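Local coordinates for protein GDSL-like Lipase (Parabacteroides distasonis, PDB 3P94) that probably hydrolyses ester bonds in lipids, possibly lysophospholipids, as a serine hydrolase of the SGNH superfamily with a flavodoxin-like fold, at residues Gly4-Phe9 with His89-Ile94; Gly10-Ala15 with Arg67-Asn72; Val25-Asn30 with Thr42-Asn47; Arg52-Gln57 with Leu63-Gln68; Gln57-Met62 with Phe100-Ser105. All blocks are in the same frame, centred on the assembly; numbering follows the deposited sequence.

In the fold
The fold centres on a five-stranded parallel sheet, and helix 59-71 is the common element: interactions 2, 4 and 5 all use it, at its C-terminal end, middle and N-terminal start. Interaction 4 lies about 8 Å from interaction 2 and about 9 Å from interaction 5, centre to centre. Interaction 3 is farthest from interaction 1, about 23 Å between centres, but touches interactions 2, 4 and 5; its strand 23-29 pairs with strand 49-53, whose end belongs to interaction 4. Along the chain, interaction 1 closes a long loop with interactions 2, 3 and 4 nested inside it, while interaction 5 crosses it. The N-terminal residues W6, A7, F9, Y12 and A13 touch helix 59-71.

Interaction 1. Residues Gly4-Phe9 with His89-Ile94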
# COMPACT_ATOMS: atom_id res chain seq x y z
N GLY A 4 16.75 13.38 10.52
CA GLY A 4 16.37 13.72 9.15
C GLY A 4 14.90 13.92 8.90
O GLY A 4 14.14 14.29 9.80
N ASP A 5 14.50 13.68 7.66
CA ASP A 5 13.14 13.83 7.14
C ASP A 5 12.35 12.52 7.42
O ASP A 5 12.34 11.61 6.60
CB ASP A 5 13.25 14.16 5.64
CG ASP A 5 11.96 14.33 4.87
OD1 ASP A 5 10.88 14.33 5.50
OD2 ASP A 5 12.03 14.44 3.63
N TRP A 6 11.75 12.43 8.62
CA TRP A 6 11.04 11.24 9.11
C TRP A 6 9.97 10.71 8.14
O TRP A 6 9.96 9.52 7.82
CB TRP A 6 10.44 11.49 10.51
CG TRP A 6 9.60 10.37 11.03
CD1 TRP A 6 10.02 9.23 11.65
CD2 TRP A 6 8.18 10.26 10.91
NE1 TRP A 6 8.95 8.40 11.90
CE2 TRP A 6 7.81 9.01 11.46
CE3 TRP A 6 7.18 11.09 10.37
CZ2 TRP A 6 6.47 8.60 11.53
CZ3 TRP A 6 5.86 10.67 10.42
CH2 TRP A 6 5.52 9.44 10.99
N ALA A 7 9.09 11.59 7.65
CA ALA A 7 8.00 11.20 6.75
C ALA A 7 8.46 11.07 5.29
O ALA A 7 7.69 10.61 4.44
CB ALA A 7 6.89 12.23 6.85
N GLN A 8 9.72 11.44 5.02
CA GLN A 8 10.37 11.40 3.69
C GLN A 8 9.56 12.23 2.66
O GLN A 8 9.25 11.75 1.57
CB GLN A 8 10.60 9.96 3.22
CG GLN A 8 11.66 9.28 4.05
CD GLN A 8 11.68 7.79 3.86
OE1 GLN A 8 10.90 7.03 4.46
NE2 GLN A 8 12.63 7.33 3.07
N PHE A 9 9.25 13.49 3.02
CA PHE A 9 8.56 14.44 2.14
C PHE A 9 9.47 14.80 0.94
O PHE A 9 8.97 15.11 -0.14
CB PHE A 9 8.22 15.73 2.92
CG PHE A 9 7.02 15.68 3.83
CD1 PHE A 9 5.74 15.75 3.32
CD2 PHE A 9 7.18 15.68 5.22
CE1 PHE A 9 4.63 15.79 4.17
CE2 PHE A 9 6.06 15.71 6.07
CZ PHE A 9 4.80 15.76 5.54
N HIS A 89 7.35 -3.63 12.84
CA HIS A 89 7.73 -2.59 13.80
C HIS A 89 8.86 -1.69 13.26
O HIS A 89 9.76 -1.31 14.02
CB HIS A 89 8.15 -3.17 15.16
CG HIS A 89 7.09 -3.88 15.94
ND1 HIS A 89 5.74 -3.84 15.58
CD2 HIS A 89 7.23 -4.64 17.04
CE1 HIS A 89 5.12 -4.60 16.47
NE2 HIS A 89 5.98 -5.11 17.35
N ASN A 90 8.80 -1.32 11.96
CA ASN A 90 9.82 -0.45 11.35
C ASN A 90 9.89 0.92 12.03
O ASN A 90 10.97 1.50 12.11
CB ASN A 90 9.57 -0.27 9.85
CG ASN A 90 10.07 -1.40 9.00
OD1 ASN A 90 10.30 -2.51 9.47
ND2 ASN A 90 10.23 -1.14 7.72
N ASN A 91 8.74 1.44 12.51
CA ASN A 91 8.69 2.72 13.20
C ASN A 91 8.45 2.49 14.70
O ASN A 91 7.87 3.34 15.40
CB ASN A 91 7.62 3.65 12.58
CG ASN A 91 7.74 5.08 13.08
OD1 ASN A 91 8.82 5.67 13.07
ND2 ASN A 91 6.67 5.62 13.62
N GLY A 92 8.93 1.35 15.20
CA GLY A 92 8.78 0.96 16.59
C GLY A 92 7.53 0.15 16.82
O GLY A 92 6.78 -0.11 15.88
N VAL A 93 7.29 -0.25 18.08
CA VAL A 93 6.14 -1.05 18.49
C VAL A 93 4.84 -0.25 18.24
O VAL A 93 4.77 0.95 18.54
CB VAL A 93 6.27 -1.53 19.97
CG1 VAL A 93 6.30 -0.37 20.96
CG2 VAL A 93 5.18 -2.55 20.32
N ILE A 94 3.85 -0.91 17.67
CA ILE A 94 2.54 -0.33 17.39
C ILE A 94 1.48 -1.44 17.46
O ILE A 94 1.68 -2.51 16.88
CB ILE A 94 2.48 0.49 16.06
CG1 ILE A 94 1.10 1.21 15.90
CG2 ILE A 94 2.90 -0.33 14.82
CD1 ILE A 94 1.01 2.29 14.79
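W6 reaches out from the N-terminal loop and meets N91 of the loop before helix 96-112 through a single hydrogen bond, W6 NE1 to N91 OD1 at 3.0 Å. The bond is nearly straight, 171° at the hydrogen, and the oxygen lies in the plane of the indole at its edge. On the acceptor side the fit is less regular: the indole nitrogen sits above the carbonyl plane of the asparagine, 42° out of it, and the amide is turned well away from the ring plane. The other branch of the amide stays beside the same edge, with N91 ND2 3.6 Å from W6 CZ2. Both side chains have CG anti to the backbone N, and this extended start carries them across a backbone gap of 9.7 Å between W6 CA and N91 CA. The tighter packing is on the helix side of the indole, which touches E61 and V64 of helix 59-71. Its loop is braced by a type I turn from D5 to Q8 and by F9 N donating to D5 OD1 at 3.1 Å, while A7 O and Q8 OE1 both take hydrogen bonds from Q57 NE2. The side of N91 is looser. This residue is exposed, on a type I turn that begins at H89, where a Schellman motif ends the preceding helix, and it touches T58 as well. The link rests on one directional hydrogen bond between neutral groups with little buried surface, so it probably contributes orientation more than apolar burial.

Interaction 2. Residues Gly10-Ala15 with Arg67-Asn72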
# COMPACT_ATOMS: atom_id res chain seq x y z
N GLY A 10 10.78 14.74 1.17
CA GLY A 10 11.81 15.02 0.17
C GLY A 10 11.91 14.02 -0.96
O GLY A 10 12.43 14.35 -2.02
N ARG A 11 11.39 12.79 -0.77
CA ARG A 11 11.45 11.76 -1.81
C ARG A 11 10.67 12.18 -3.08
O ARG A 11 11.21 12.05 -4.19
CB ARG A 11 10.94 10.41 -1.29
CG ARG A 11 10.76 9.30 -2.36
CD ARG A 11 12.06 8.68 -2.88
NE ARG A 11 11.80 7.76 -3.99
CZ ARG A 11 11.50 6.47 -3.83
NH1 ARG A 11 11.46 5.93 -2.62
NH2 ARG A 11 11.26 5.71 -4.89
N TYR A 12 9.43 12.68 -2.93
CA TYR A 12 8.63 13.05 -4.10
C TYR A 12 8.26 14.53 -4.20
O TYR A 12 7.51 14.89 -5.11
CB TYR A 12 7.34 12.23 -4.12
CG TYR A 12 7.57 10.75 -4.36
CD1 TYR A 12 8.03 10.29 -5.59
CD2 TYR A 12 7.24 9.82 -3.38
CE1 TYR A 12 8.20 8.93 -5.83
CE2 TYR A 12 7.39 8.45 -3.62
CZ TYR A 12 7.89 8.02 -4.84
OH TYR A 12 8.03 6.68 -5.07
N ALA A 13 8.80 15.40 -3.31
CA ALA A 13 8.49 16.84 -3.33
C ALA A 13 8.70 17.45 -4.73
O ALA A 13 7.82 18.16 -5.23
CB ALA A 13 9.34 17.57 -2.30
N GLU A 14 9.82 17.12 -5.40
CA GLU A 14 10.16 17.63 -6.72
C GLU A 14 9.30 17.00 -7.81
O GLU A 14 8.79 17.73 -8.67
CB GLU A 14 11.66 17.43 -7.03
CG GLU A 14 12.57 18.39 -6.27
CD GLU A 14 12.29 19.86 -6.48
OE1 GLU A 14 12.05 20.28 -7.64
OE2 GLU A 14 12.30 20.60 -5.47
N ALA A 15 9.12 15.67 -7.77
CA ALA A 15 8.30 14.92 -8.71
C ALA A 15 6.85 15.44 -8.74
O ALA A 15 6.26 15.52 -9.82
CB ALA A 15 8.31 13.45 -8.36
N ARG A 67 -0.99 14.17 2.71
CA ARG A 67 -1.39 15.48 2.19
C ARG A 67 -0.56 15.88 0.93
O ARG A 67 -1.15 16.28 -0.07
CB ARG A 67 -1.30 16.54 3.29
CG ARG A 67 -1.67 17.96 2.83
CD ARG A 67 -2.18 18.81 3.99
NE ARG A 67 -3.31 18.18 4.67
CZ ARG A 67 -4.57 18.22 4.24
NH1 ARG A 67 -4.89 18.92 3.16
NH2 ARG A 67 -5.52 17.56 4.90
N GLN A 68 0.78 15.73 0.97
CA GLN A 68 1.67 16.11 -0.14
C GLN A 68 1.59 15.13 -1.31
O GLN A 68 1.52 15.56 -2.46
CB GLN A 68 3.13 16.20 0.36
CG GLN A 68 4.13 16.58 -0.75
CD GLN A 68 5.58 16.43 -0.37
OE1 GLN A 68 6.20 17.37 0.13
NE2 GLN A 68 6.15 15.26 -0.65
N ASP A 69 1.64 13.84 -1.03
CA ASP A 69 1.70 12.83 -2.07
C ASP A 69 0.37 12.28 -2.55
O ASP A 69 0.37 11.53 -3.52
CB ASP A 69 2.64 11.71 -1.60
CG ASP A 69 4.12 12.12 -1.62
OD1 ASP A 69 4.42 13.23 -2.11
OD2 ASP A 69 4.97 11.32 -1.18
N VAL A 70 -0.77 12.67 -1.93
CA VAL A 70 -2.09 12.20 -2.37
C VAL A 70 -3.04 13.40 -2.52
O VAL A 70 -3.42 13.71 -3.63
CB VAL A 70 -2.72 11.09 -1.47
CG1 VAL A 70 -4.10 10.68 -1.98
CG2 VAL A 70 -1.83 9.87 -1.36
N ILE A 71 -3.44 14.04 -1.40
CA ILE A 71 -4.42 15.14 -1.38
C ILE A 71 -4.04 16.27 -2.36
O ILE A 71 -4.87 16.66 -3.19
CB ILE A 71 -4.65 15.70 0.05
CG1 ILE A 71 -5.18 14.59 1.01
CG2 ILE A 71 -5.58 16.94 0.00
CD1 ILE A 71 -5.20 14.89 2.48
N ASN A 72 -2.79 16.77 -2.28
CA ASN A 72 -2.34 17.88 -3.13
C ASN A 72 -2.26 17.53 -4.63
O ASN A 72 -2.24 18.45 -5.45
CB ASN A 72 -1.03 18.45 -2.63
CG ASN A 72 -1.16 19.19 -1.30
OD1 ASN A 72 -2.26 19.47 -0.81
ND2 ASN A 72 -0.03 19.50 -0.67
O HOH W 1 7.51 12.12 -0.59
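Y12 and D69 meet at about a right angle where the N-terminal loop of this flavodoxin-like fold passes the last turn of helix 59-71. The carboxylate stands at the edge of the phenol ring, near its plane, with D69 OD2 3.5 Å from Y12 CD2; the two flat groups are turned 76° apart. D69 OD1 lies nearer the root of the side chain, 3.7 Å from Y12 CB. The far end of the ring is tied to the sheet, for Y12 OH bonds to G53 O. In one of the two conformers modelled for Q68, its amide runs along A13, with OE1 4.0 Å from A13 CB; in that conformer NE2 binds F9 O and D69 OD1, the latter at 3.0 Å from above the carboxylate plane. N16 ND2 and R65 NH1 hold the same carboxylate, so an alanine in place of D69 would probably leave the R65 guanidinium without its acidic mate and the N16 amide without its acceptor. The helix widens here into a pi-type turn, N72 N bonding to R67 O. A water bridges the two segments, 3.1 Å from Y12 N, whose hydrogen it accepts, and 2.7 Å from D69 OD2.

Interaction 3. Residues Val25-Asn30 with Thr42-Asn47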
# COMPACT_ATOMS: atom_id res chain seq x y z
N VAL A 25 -5.01 8.22 -10.75
CA VAL A 25 -4.93 7.32 -9.61
C VAL A 25 -3.53 7.38 -9.03
O VAL A 25 -2.54 7.26 -9.76
CB VAL A 25 -5.29 5.84 -9.97
CG1 VAL A 25 -5.17 4.93 -8.75
CG2 VAL A 25 -6.68 5.72 -10.60
N VAL A 26 -3.45 7.55 -7.71
CA VAL A 26 -2.20 7.57 -6.99
C VAL A 26 -2.05 6.24 -6.24
O VAL A 26 -3.01 5.79 -5.61
CB VAL A 26 -2.14 8.80 -6.04
CG1 VAL A 26 -0.99 8.68 -5.02
CG2 VAL A 26 -2.01 10.10 -6.85
N PHE A 27 -0.89 5.60 -6.34
CA PHE A 27 -0.58 4.37 -5.61
C PHE A 27 0.24 4.76 -4.38
O PHE A 27 1.40 5.19 -4.52
CB PHE A 27 0.17 3.34 -6.49
CG PHE A 27 -0.72 2.48 -7.37
CD1 PHE A 27 -1.53 3.05 -8.34
CD2 PHE A 27 -0.70 1.09 -7.26
CE1 PHE A 27 -2.35 2.26 -9.14
CE2 PHE A 27 -1.49 0.30 -8.08
CZ PHE A 27 -2.30 0.89 -9.02
N MSE A 28 -0.38 4.66 -3.20
CA MSE A 28 0.24 4.98 -1.91
C MSE A 28 0.71 3.65 -1.30
O MSE A 28 -0.06 2.68 -1.24
CB MSE A 28 -0.80 5.74 -1.03
CG MSE A 28 -0.38 6.01 0.40
SE MSE A 28 1.39 6.87 0.56
CE MSE A 28 1.22 8.28 -0.60
N GLY A 29 1.98 3.60 -0.90
CA GLY A 29 2.50 2.39 -0.31
C GLY A 29 3.92 2.42 0.22
O GLY A 29 4.55 3.47 0.36
N ASN A 30 4.38 1.22 0.53
CA ASN A 30 5.68 0.93 1.12
C ASN A 30 6.64 0.34 0.06
O ASN A 30 6.58 0.73 -1.11
CB ASN A 30 5.49 -0.02 2.30
CG ASN A 30 4.65 -1.26 2.01
OD1 ASN A 30 4.76 -1.91 0.94
ND2 ASN A 30 3.81 -1.62 2.95
N THR A 42 7.14 0.44 -16.95
CA THR A 42 6.08 1.19 -17.62
C THR A 42 4.67 0.95 -17.02
O THR A 42 3.72 1.53 -17.55
CB THR A 42 6.06 0.91 -19.13
OG1 THR A 42 5.70 -0.45 -19.37
CG2 THR A 42 7.37 1.26 -19.82
N PHE A 43 4.53 0.16 -15.92
CA PHE A 43 3.22 -0.13 -15.30
C PHE A 43 2.41 1.13 -14.97
O PHE A 43 1.22 1.21 -15.28
CB PHE A 43 3.34 -1.01 -14.04
CG PHE A 43 2.04 -1.13 -13.27
CD1 PHE A 43 0.92 -1.74 -13.83
CD2 PHE A 43 1.91 -0.57 -12.00
CE1 PHE A 43 -0.29 -1.81 -13.14
CE2 PHE A 43 0.70 -0.63 -11.30
CZ PHE A 43 -0.39 -1.25 -11.88
N PHE A 44 3.04 2.08 -14.29
CA PHE A 44 2.33 3.29 -13.88
C PHE A 44 2.09 4.21 -15.07
O PHE A 44 0.97 4.67 -15.24
CB PHE A 44 3.09 4.01 -12.76
CG PHE A 44 3.27 3.15 -11.53
CD1 PHE A 44 2.24 2.99 -10.62
CD2 PHE A 44 4.47 2.47 -11.30
CE1 PHE A 44 2.40 2.18 -9.48
CE2 PHE A 44 4.62 1.64 -10.18
CZ PHE A 44 3.58 1.51 -9.27
N ILE A 45 3.12 4.45 -15.90
CA ILE A 45 3.04 5.35 -17.05
C ILE A 45 1.98 4.90 -18.08
O ILE A 45 1.22 5.74 -18.54
CB ILE A 45 4.46 5.53 -17.68
CG1 ILE A 45 5.35 6.49 -16.86
CG2 ILE A 45 4.42 5.91 -19.13
CD1 ILE A 45 6.90 6.08 -16.84
N ARG A 46 1.92 3.60 -18.44
CA ARG A 46 0.96 3.12 -19.46
C ARG A 46 -0.51 3.19 -19.00
O ARG A 46 -1.41 3.23 -19.83
CB ARG A 46 1.29 1.70 -19.95
CG ARG A 46 1.09 0.56 -18.94
CD ARG A 46 1.71 -0.71 -19.47
NE ARG A 46 1.51 -1.85 -18.58
CZ ARG A 46 2.48 -2.50 -17.96
NH1 ARG A 46 3.75 -2.14 -18.13
NH2 ARG A 46 2.20 -3.52 -17.16
N ASN A 47 -0.73 3.26 -17.68
CA ASN A 47 -2.08 3.35 -17.13
C ASN A 47 -2.40 4.74 -16.59
O ASN A 47 -3.52 4.96 -16.10
CB ASN A 47 -2.21 2.33 -16.03
CG ASN A 47 -2.28 0.92 -16.52
OD1 ASN A 47 -3.24 0.52 -17.17
ND2 ASN A 47 -1.27 0.12 -16.18
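F27 meets F44 and F43 with one ring, and its atoms divide between the two partners. CB comes first, 3.9 Å from F44 CE1. The next atom, CG, is nearer to the same carbon, with F27 CG and F44 CE1 3.8 Å apart. F27 CD2 lies 4.0 Å from F44 CE1 and CD1 is a little farther, so a single edge carbon of F44 stands over the root of the ring face. The outer half belongs to F43: F27 CE2 is 4.0 Å from F43 CE2, and at the tip F27 CZ lies 4.1 Å from F43 CZ. Both pairs are T-shaped, F27 offering its face each time; its plane makes 83° with F44 and 88° with F43, the latter pair being offset, with centroids 5.7 Å apart. The central residue sits on strand 23-29 of the parallel sheet, next to strand 49-53, and the partners come from the short helix 43-47 that leads into that strand, so the cluster fills the layer between sheet and helix in a flavodoxin-like fold. F27 has CG anti to its carbonyl carbon, chi1 -83°, which turns the ring toward the helix. A leucine at F27 would probably deprive the edges of F43 and F44 of the aromatic face they meet and open a gap under them. W36 stacks on F43 and meets F44 edge-to-face; F49 and I199 press on F27. F43 CD2 in turn lies over the centre of one face of F44.

Interaction 4. Residues Arg52-Gln57 with Leu63-Gln68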
# COMPACT_ATOMS: atom_id res chain seq x y z
N ARG A 52 3.67 6.51 -5.69
CA ARG A 52 4.12 7.22 -4.50
C ARG A 52 4.49 6.23 -3.37
O ARG A 52 4.34 6.54 -2.19
CB ARG A 52 3.06 8.26 -4.04
CG ARG A 52 2.95 9.50 -4.97
CD ARG A 52 4.24 10.32 -4.97
NE ARG A 52 4.23 11.47 -5.87
CZ ARG A 52 4.71 11.46 -7.11
NH1 ARG A 52 5.21 10.34 -7.63
NH2 ARG A 52 4.69 12.55 -7.85
N GLY A 53 5.04 5.08 -3.76
CA GLY A 53 5.52 4.08 -2.80
C GLY A 53 6.88 4.47 -2.25
O GLY A 53 7.70 5.01 -2.98
N ILE A 54 7.11 4.26 -0.94
CA ILE A 54 8.42 4.55 -0.32
C ILE A 54 8.83 3.37 0.55
O ILE A 54 8.15 3.06 1.54
CB ILE A 54 8.47 5.88 0.49
CG1 ILE A 54 8.24 7.11 -0.43
CG2 ILE A 54 9.85 6.01 1.19
CD1 ILE A 54 8.28 8.49 0.28
N SER A 55 9.98 2.74 0.20
CA SER A 55 10.52 1.60 0.93
C SER A 55 10.61 1.84 2.44
O SER A 55 11.00 2.92 2.87
CB SER A 55 11.91 1.25 0.41
OG SER A 55 11.81 0.77 -0.92
N GLY A 56 10.23 0.81 3.21
CA GLY A 56 10.29 0.78 4.67
C GLY A 56 9.27 1.56 5.46
O GLY A 56 9.26 1.48 6.69
N GLN A 57 8.38 2.30 4.78
CA GLN A 57 7.40 3.14 5.46
C GLN A 57 6.27 2.35 6.11
O GLN A 57 5.85 1.31 5.60
CB GLN A 57 6.81 4.18 4.51
CG GLN A 57 7.80 5.30 4.19
CD GLN A 57 7.14 6.65 4.00
OE1 GLN A 57 5.97 6.75 3.63
NE2 GLN A 57 7.89 7.71 4.29
N LEU A 63 0.38 8.41 6.71
CA LEU A 63 -0.68 9.33 7.13
C LEU A 63 -0.16 10.79 7.12
O LEU A 63 -0.87 11.70 6.69
CB LEU A 63 -1.22 8.95 8.53
CG LEU A 63 -2.26 9.90 9.17
CD1 LEU A 63 -3.51 10.07 8.27
CD2 LEU A 63 -2.68 9.41 10.54
N VAL A 64 1.10 11.00 7.54
CA VAL A 64 1.72 12.33 7.57
C VAL A 64 2.07 12.80 6.12
O VAL A 64 1.83 13.96 5.78
CB VAL A 64 2.95 12.34 8.52
CG1 VAL A 64 3.79 13.61 8.35
CG2 VAL A 64 2.49 12.21 9.97
N ARG A 65 2.58 11.90 5.28
CA ARG A 65 2.95 12.17 3.88
C ARG A 65 1.72 12.31 2.95
O ARG A 65 1.84 12.86 1.85
CB ARG A 65 3.83 11.00 3.40
CG ARG A 65 4.48 11.19 2.06
CD ARG A 65 5.60 10.23 1.83
NE ARG A 65 5.24 8.81 1.87
CZ ARG A 65 4.83 8.10 0.82
NH1 ARG A 65 4.58 8.69 -0.34
NH2 ARG A 65 4.65 6.79 0.93
N PHE A 66 0.55 11.79 3.39
CA PHE A 66 -0.71 11.73 2.64
C PHE A 66 -1.12 13.04 2.00
O PHE A 66 -1.59 13.03 0.86
CB PHE A 66 -1.85 11.22 3.55
CG PHE A 66 -2.96 10.53 2.81
CD1 PHE A 66 -2.80 9.22 2.34
CD2 PHE A 66 -4.18 11.16 2.61
CE1 PHE A 66 -3.83 8.58 1.65
CE2 PHE A 66 -5.22 10.51 1.93
CZ PHE A 66 -5.03 9.22 1.46
N ARG A 67 -0.99 14.17 2.71
CA ARG A 67 -1.39 15.48 2.19
C ARG A 67 -0.56 15.88 0.93
O ARG A 67 -1.15 16.28 -0.07
CB ARG A 67 -1.30 16.54 3.29
CG ARG A 67 -1.67 17.96 2.83
CD ARG A 67 -2.18 18.81 3.99
NE ARG A 67 -3.31 18.18 4.67
CZ ARG A 67 -4.57 18.22 4.24
NH1 ARG A 67 -4.89 18.92 3.16
NH2 ARG A 67 -5.52 17.56 4.90
N GLN A 68 0.78 15.73 0.97
CA GLN A 68 1.67 16.11 -0.14
C GLN A 68 1.59 15.13 -1.31
O GLN A 68 1.52 15.56 -2.46
CB GLN A 68 3.13 16.20 0.36
CG GLN A 68 4.13 16.58 -0.75
CD GLN A 68 5.58 16.43 -0.37
OE1 GLN A 68 6.20 17.37 0.13
NE2 GLN A 68 6.15 15.26 -0.65
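The R65 guanidinium carries I54 on one face, with CD1 of I54 3.4 Å from NE of R65 and offset toward the rim, while the selenium of M28 comes up to NH2 from the opposite side. At the edges, near the plane, sit two carbonyl oxygens. R52 O is gripped end-on by NH1 and NH2, the shorter bond being R65 NH1 to R52 O at 2.8 Å. Q57 OE1 is gripped side-on by NE and NH2, with R65 NE to Q57 OE1 also 2.8 Å. The two donors reach Q57 OE1 from the same face of its amide, whose plane is 56° from that of the guanidinium. A bend in the arginine chain at chi3, 60°, swings the head across to these acceptors. The contact closes the beta-alpha connection of a flavodoxin-like fold: strand 49-53 runs out through a type II turn from I54 to Q57 into helix 59-71, and R65, buried in the second turn of that helix, clamps both ends of the loop. Its charge is probably offset by D69, one turn on. Beyond the amide, the backbone carbonyl of Q57 accepts from N85 ND2.

Interaction 5. Residues Gln57-Met62 with Phe100-Ser105; sequences QTTSEM and FGNLVS
T59 has OG1 in the crowded position between its backbone N and carbonyl carbon, chi1 60°, and this sets the hydroxyl toward N102 while CG2 points at L103. N102 answers with CG anti to its carbonyl carbon, chi1 -80°, bringing its amide alongside the threonine. N102 ND2 then donates to T59 OG1 at 2.9 Å; the bond is fairly straight, 164° at the hydrogen, and the oxygen lies in the amide plane. The same ND2 has a second, weak hydrogen bond to S60 OG at 3.1 Å. Next to the polar pair the packing is close and apolar: T59 CB is 3.6 Å from N102 CB, and T59 CG2 lies 3.8 Å from L103 CD2. The backbones draw near here, T59 CA to N102 CA only 5.8 Å. T59 OG1 also bonds to D86 OD2, so this hydroxyl has two partners. The start of helix 59-71 is fixed by a capping box: S60 N donates to T58 OG1 at 3.3 Å, and T58 N donates to E61 OE1 at 2.8 Å. The contact thus joins the first turn of helix 59-71 to the middle of helix 96-112; V99 and M106 of that helix also touch T59, and through F100 and L103 it packs in turn on L143 and I147 of helix 137-153.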
# COMPACT_ATOMS: atom_id res chain seq x y z
N GLN A 57 8.38 2.30 4.78
CA GLN A 57 7.40 3.14 5.46
C GLN A 57 6.27 2.35 6.11
O GLN A 57 5.85 1.31 5.60
CB GLN A 57 6.81 4.18 4.51
CG GLN A 57 7.80 5.30 4.19
CD GLN A 57 7.14 6.65 4.00
OE1 GLN A 57 5.97 6.75 3.63
NE2 GLN A 57 7.89 7.71 4.29
N THR A 58 5.80 2.86 7.25
CA THR A 58 4.66 2.31 7.97
C THR A 58 3.46 3.22 7.69
O THR A 58 3.62 4.27 7.05
CB THR A 58 4.95 2.16 9.48
OG1 THR A 58 4.83 3.42 10.14
CG2 THR A 58 6.28 1.47 9.79
N THR A 59 2.28 2.84 8.21
CA THR A 59 1.05 3.65 8.03
C THR A 59 1.20 5.04 8.68
O THR A 59 0.52 5.97 8.25
CB THR A 59 -0.16 2.91 8.57
OG1 THR A 59 0.02 2.66 9.96
CG2 THR A 59 -0.47 1.61 7.81
N SER A 60 2.09 5.18 9.71
CA SER A 60 2.31 6.45 10.40
C SER A 60 2.95 7.50 9.46
O SER A 60 2.41 8.59 9.34
CB SER A 60 3.15 6.27 11.66
OG SER A 60 2.38 5.62 12.66
N GLU A 61 4.06 7.15 8.76
CA GLU A 61 4.70 8.09 7.81
C GLU A 61 3.76 8.40 6.68
O GLU A 61 3.68 9.53 6.21
CB GLU A 61 6.02 7.54 7.25
CG GLU A 61 7.12 7.38 8.29
CD GLU A 61 7.28 5.96 8.82
OE1 GLU A 61 6.31 5.17 8.74
OE2 GLU A 61 8.40 5.63 9.27
N MSE A 62 3.01 7.38 6.25
CA MSE A 62 2.08 7.52 5.16
C MSE A 62 0.94 8.48 5.48
O MSE A 62 0.61 9.32 4.63
CB MSE A 62 1.54 6.14 4.78
CG MSE A 62 2.53 5.35 3.98
SE MSE A 62 1.66 3.73 3.42
CE MSE A 62 3.14 2.51 3.92
N PHE A 100 -4.56 -0.10 11.91
CA PHE A 100 -5.86 0.01 11.28
C PHE A 100 -6.39 1.46 11.38
O PHE A 100 -6.92 1.97 10.40
CB PHE A 100 -6.86 -0.98 11.91
CG PHE A 100 -8.28 -0.83 11.40
CD1 PHE A 100 -8.59 -1.10 10.07
CD2 PHE A 100 -9.30 -0.42 12.25
CE1 PHE A 100 -9.90 -0.94 9.60
CE2 PHE A 100 -10.62 -0.28 11.78
CZ PHE A 100 -10.90 -0.55 10.46
N GLY A 101 -6.21 2.09 12.55
CA GLY A 101 -6.63 3.46 12.81
C GLY A 101 -6.00 4.47 11.87
O GLY A 101 -6.68 5.40 11.42
N ASN A 102 -4.71 4.28 11.55
CA ASN A 102 -3.99 5.13 10.60
C ASN A 102 -4.60 5.00 9.20
O ASN A 102 -4.72 6.01 8.50
CB ASN A 102 -2.51 4.76 10.56
CG ASN A 102 -1.68 5.32 11.67
OD1 ASN A 102 -2.02 6.31 12.30
ND2 ASN A 102 -0.52 4.75 11.89
N LEU A 103 -4.97 3.76 8.81
CA LEU A 103 -5.60 3.50 7.51
C LEU A 103 -6.98 4.17 7.45
O LEU A 103 -7.31 4.75 6.43
CB LEU A 103 -5.70 1.98 7.23
CG LEU A 103 -4.35 1.23 7.08
CD1 LEU A 103 -4.54 -0.28 7.24
CD2 LEU A 103 -3.69 1.52 5.75
N VAL A 104 -7.75 4.13 8.57
CA VAL A 104 -9.08 4.78 8.67
C VAL A 104 -8.91 6.31 8.54
O VAL A 104 -9.70 6.95 7.83
CB VAL A 104 -9.83 4.40 9.98
CG1 VAL A 104 -11.14 5.18 10.13
CG2 VAL A 104 -10.10 2.90 10.03
N SER A 105 -7.89 6.89 9.18
CA SER A 105 -7.63 8.33 9.09
C SER A 105 -7.26 8.72 7.65
O SER A 105 -7.74 9.74 7.18
CB SER A 105 -6.54 8.74 10.07
OG SER A 105 -7.09 8.78 11.37